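Local coordinates for trwC protein (Escherichia coli, PDB 1OMH), which recognises and processes the plasmid origin of transfer during bacterial conjugation, this chain being its N-terminal relaxase domain, at a contact of chain A with DNA. Residues are numbered along the deposited sequence; one frame, centred on the assembly and turned at random.

A contact of chain A with DNA. Residues 129-130, 172, 178. With nucleotides of chain B.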
ATOM      1  N   GLN A 129      10.068  20.868 -16.206  1.00 32.54           N
ATOM      2  CA  GLN A 129       9.933  22.288 -16.501  1.00 33.04           C
ATOM      3  C   GLN A 129      10.664  22.495 -17.823  1.00 36.48           C
ATOM      4  O   GLN A 129      11.843  22.152 -17.948  1.00 33.30           O
ATOM      5  CB  GLN A 129      10.558  23.157 -15.404  1.00 37.95           C
ATOM      6  CG  GLN A 129      10.286  24.648 -15.611  1.00 39.67           C
ATOM      7  CD  GLN A 129      10.728  25.523 -14.450  1.00 43.62           C
ATOM      8  OE1 GLN A 129      10.487  26.730 -14.453  1.00 53.86           O
ATOM      9  NE2 GLN A 129      11.376  24.926 -13.455  1.00 40.13           N
ATOM     10  N   LYS A 130       9.948  23.027 -18.808  1.00 36.64           N
ATOM     11  CA  LYS A 130      10.505  23.268 -20.133  1.00 38.73           C
ATOM     12  C   LYS A 130      10.764  24.753 -20.353  1.00 42.11           C
ATOM     13  O   LYS A 130       9.825  25.544 -20.422  1.00 43.51           O
ATOM     14  CB  LYS A 130       9.534  22.768 -21.205  1.00 37.81           C
ATOM     15  CG  LYS A 130      10.016  22.972 -22.636  1.00 38.27           C
ATOM     16  CD  LYS A 130       8.893  22.762 -23.638  1.00 35.49           C
ATOM     17  CE  LYS A 130       8.319  21.362 -23.557  1.00 38.44           C
ATOM     18  NZ  LYS A 130       7.198  21.155 -24.512  1.00 35.01           N
ATOM     19  N   ARG A 172       6.915  22.878  -7.670  1.00 37.87           N
ATOM     20  CA  ARG A 172       8.281  23.123  -8.116  1.00 37.86           C
ATOM     21  C   ARG A 172       8.972  24.251  -7.364  1.00 41.80           C
ATOM     22  O   ARG A 172       8.343  25.002  -6.619  1.00 43.25           O
ATOM     23  CB  ARG A 172       8.305  23.427  -9.611  1.00 38.48           C
ATOM     24  CG  ARG A 172       7.690  22.339 -10.455  1.00 35.21           C
ATOM     25  CD  ARG A 172       7.956  22.569 -11.923  1.00 38.67           C
ATOM     26  NE  ARG A 172       7.592  23.919 -12.332  1.00 36.68           N
ATOM     27  CZ  ARG A 172       7.345  24.269 -13.587  1.00 39.45           C
ATOM     28  NH1 ARG A 172       7.022  25.523 -13.878  1.00 44.04           N
ATOM     29  NH2 ARG A 172       7.403  23.359 -14.546  1.00 35.90           N
ATOM     30  N   ARG A 178       2.586  21.065 -10.416  1.00 31.04           N
ATOM     31  CA  ARG A 178       2.437  20.264 -11.630  1.00 30.36           C
ATOM     32  C   ARG A 178       2.296  18.771 -11.358  1.00 25.73           C
ATOM     33  O   ARG A 178       2.457  18.312 -10.232  1.00 24.88           O
ATOM     34  CB  ARG A 178       3.623  20.485 -12.576  1.00 34.88           C
ATOM     35  CG  ARG A 178       3.474  21.672 -13.526  1.00 35.94           C
ATOM     36  CD  ARG A 178       4.219  22.893 -13.034  1.00 43.00           C
ATOM     37  NE  ARG A 178       4.151  23.991 -13.999  1.00 46.03           N
ATOM     38  CZ  ARG A 178       3.050  24.680 -14.282  1.00 47.62           C
ATOM     39  NH1 ARG A 178       3.091  25.661 -15.177  1.00 44.57           N
ATOM     40  NH2 ARG A 178       1.908  24.401 -13.664  1.00 43.00           N
TER
ATOM     41  P    DA B  10      -0.884  32.230 -20.458  1.00 60.40           P
ATOM     42  OP1  DA B  10      -1.646  32.701 -19.271  1.00 55.86           O
ATOM     43  OP2  DA B  10      -1.186  32.804 -21.799  1.00 56.39           O
ATOM     44  O5'  DA B  10       0.665  32.479 -20.151  1.00 59.52           O
ATOM     45  C5'  DA B  10       1.669  32.187 -21.130  1.00 61.02           C
ATOM     46  C4'  DA B  10       2.923  31.669 -20.463  1.00 63.34           C
ATOM     47  O4'  DA B  10       2.549  30.742 -19.421  1.00 62.75           O
ATOM     48  C3'  DA B  10       3.879  30.914 -21.386  1.00 63.44           C
ATOM     49  O3'  DA B  10       4.996  31.755 -21.714  1.00 68.84           O
ATOM     50  C2'  DA B  10       4.487  29.867 -20.465  1.00 60.33           C
ATOM     51  C1'  DA B  10       3.455  29.654 -19.357  1.00 58.30           C
ATOM     52  N9   DA B  10       2.651  28.429 -19.416  1.00 53.42           N
ATOM     53  C8   DA B  10       2.246  27.669 -18.345  1.00 52.61           C
ATOM     54  N7   DA B  10       1.481  26.655 -18.672  1.00 45.91           N
ATOM     55  C5   DA B  10       1.384  26.741 -20.054  1.00 46.95           C
ATOM     56  C6   DA B  10       0.704  25.956 -21.004  1.00 41.22           C
ATOM     57  N6   DA B  10      -0.043  24.897 -20.691  1.00 38.84           N
ATOM     58  N1   DA B  10       0.817  26.306 -22.304  1.00 46.08           N
ATOM     59  C2   DA B  10       1.560  27.377 -22.616  1.00 49.50           C
ATOM     60  N3   DA B  10       2.241  28.197 -21.813  1.00 49.16           N
ATOM     61  C4   DA B  10       2.111  27.820 -20.529  1.00 48.50           C
ATOM     62  P    DG B  13       6.101  24.016 -17.846  1.00 37.24           P
ATOM     63  OP1  DG B  13       5.833  24.237 -16.399  1.00 32.35           O
ATOM     64  OP2  DG B  13       7.327  23.287 -18.260  1.00 37.91           O
ATOM     65  O5'  DG B  13       4.827  23.275 -18.452  1.00 27.51           O
ATOM     66  C5'  DG B  13       3.532  23.427 -17.853  1.00 34.11           C
ATOM     67  C4'  DG B  13       2.630  22.277 -18.244  1.00 29.60           C
ATOM     68  O4'  DG B  13       2.574  22.211 -19.679  1.00 33.66           O
ATOM     69  C3'  DG B  13       3.094  20.893 -17.785  1.00 30.56           C
ATOM     70  O3'  DG B  13       2.199  20.497 -16.736  1.00 34.22           O
ATOM     71  C2'  DG B  13       2.646  19.971 -18.908  1.00 31.04           C
ATOM     72  C1'  DG B  13       2.479  20.868 -20.110  1.00 32.69           C
ATOM     73  N9   DG B  13       3.352  20.685 -21.264  1.00 30.95           N
ATOM     74  C8   DG B  13       4.576  21.256 -21.526  1.00 25.37           C
ATOM     75  N7   DG B  13       5.005  21.000 -22.734  1.00 27.93           N
ATOM     76  C5   DG B  13       4.025  20.183 -23.278  1.00 24.22           C
ATOM     77  C6   DG B  13       3.915  19.597 -24.567  1.00 28.40           C
ATOM     78  O6   DG B  13       4.690  19.695 -25.538  1.00 35.23           O
ATOM     79  N1   DG B  13       2.751  18.838 -24.678  1.00 28.96           N
ATOM     80  C2   DG B  13       1.817  18.671 -23.676  1.00 31.94           C
ATOM     81  N2   DG B  13       0.758  17.905 -23.941  1.00 28.51           N
ATOM     82  N3   DG B  13       1.912  19.218 -22.490  1.00 26.27           N
ATOM     83  C4   DG B  13       3.023  19.954 -22.361  1.00 26.27           C
ATOM     84  P    DT B  14       2.441  19.120 -15.936  1.00 28.74           P
ATOM     85  OP1  DT B  14       1.532  19.199 -14.760  1.00 28.87           O
ATOM     86  OP2  DT B  14       3.904  18.964 -15.721  1.00 26.87           O
ATOM     87  O5'  DT B  14       1.905  17.980 -16.914  1.00 23.72           O
ATOM     88  C5'  DT B  14       0.499  17.792 -17.085  1.00 27.12           C
ATOM     89  C4'  DT B  14       0.183  16.689 -18.074  1.00 25.78           C
ATOM     90  O4'  DT B  14       0.645  17.049 -19.400  1.00 30.74           O
ATOM     91  C3'  DT B  14       0.811  15.327 -17.776  1.00 27.56           C
ATOM     92  O3'  DT B  14      -0.189  14.485 -17.183  1.00 26.78           O
ATOM     93  C2'  DT B  14       0.991  14.714 -19.157  1.00 26.18           C
ATOM     94  C1'  DT B  14       1.029  15.888 -20.123  1.00 31.01           C
ATOM     95  N1   DT B  14       2.312  16.149 -20.823  1.00 25.86           N
ATOM     96  C2   DT B  14       2.435  15.713 -22.126  1.00 25.74           C
ATOM     97  O2   DT B  14       1.559  15.107 -22.717  1.00 32.39           O
ATOM     98  N3   DT B  14       3.634  16.019 -22.721  1.00 31.50           N
ATOM     99  C4   DT B  14       4.697  16.696 -22.162  1.00 29.09           C
ATOM    100  O4   DT B  14       5.709  16.906 -22.835  1.00 38.31           O
ATOM    101  C5   DT B  14       4.508  17.110 -20.789  1.00 27.63           C
ATOM    102  C7   DT B  14       5.612  17.837 -20.090  1.00 29.47           C
ATOM    103  C6   DT B  14       3.343  16.817 -20.197  1.00 25.96           C
TER
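Lys130, Arg172 and Arg178 of the TrwC relaxase domain converge on DG13, a base-paired nucleotide of the origin-of-transfer DNA; the arginines hold its phosphate, and Lys130 contacts both the phosphate and the base. Lys130 lies in strand 126-131, and its backbone N donates a nearly straight hydrogen bond of 2.7 Å to the phosphate oxygen OP2 of DG13. From the same residue the side chain reaches into the major groove. A bend at chi3 (-60°) swings the terminal amino group onto the Hoogsteen edge of the guanine, where Lys130 NZ lies 2.8 Å from DG13 N7. Lys130 NZ is also 3.1 Å from the base carbonyl O6 of DG13, a second hydrogen bond; this pair of acceptors is characteristic of guanine and probably contributes to sequence recognition.

The other phosphate oxygen, OP1, is gripped by two arginines in salt bridges. Arg172 presents the tip of its guanidinium, with NH2 2.6 Å from DG13 OP1, whereas Arg178 uses the inner nitrogen NE, 2.9 Å from DG13 OP1. OP1 is tilted out of each guanidinium plane by about 25°. Arg178 NE lies above one face of the Arg172 guanidinium, toward its rim, while Arg172 NH2 meets the edge of the Arg178 guanidinium in its plane; the planes stand at about 75°, edge to face and not stacked. Gln129 CG packs towards the rim of the opposite Arg172 face, which should limit rotation of that guanidinium. The close approach of two cationic groups is presumably offset by the phosphate they share. Arg178 CZ touches DG13 C5' at 3.8 Å, and further back CB and CG lie against the phosphate oxygens of DT14.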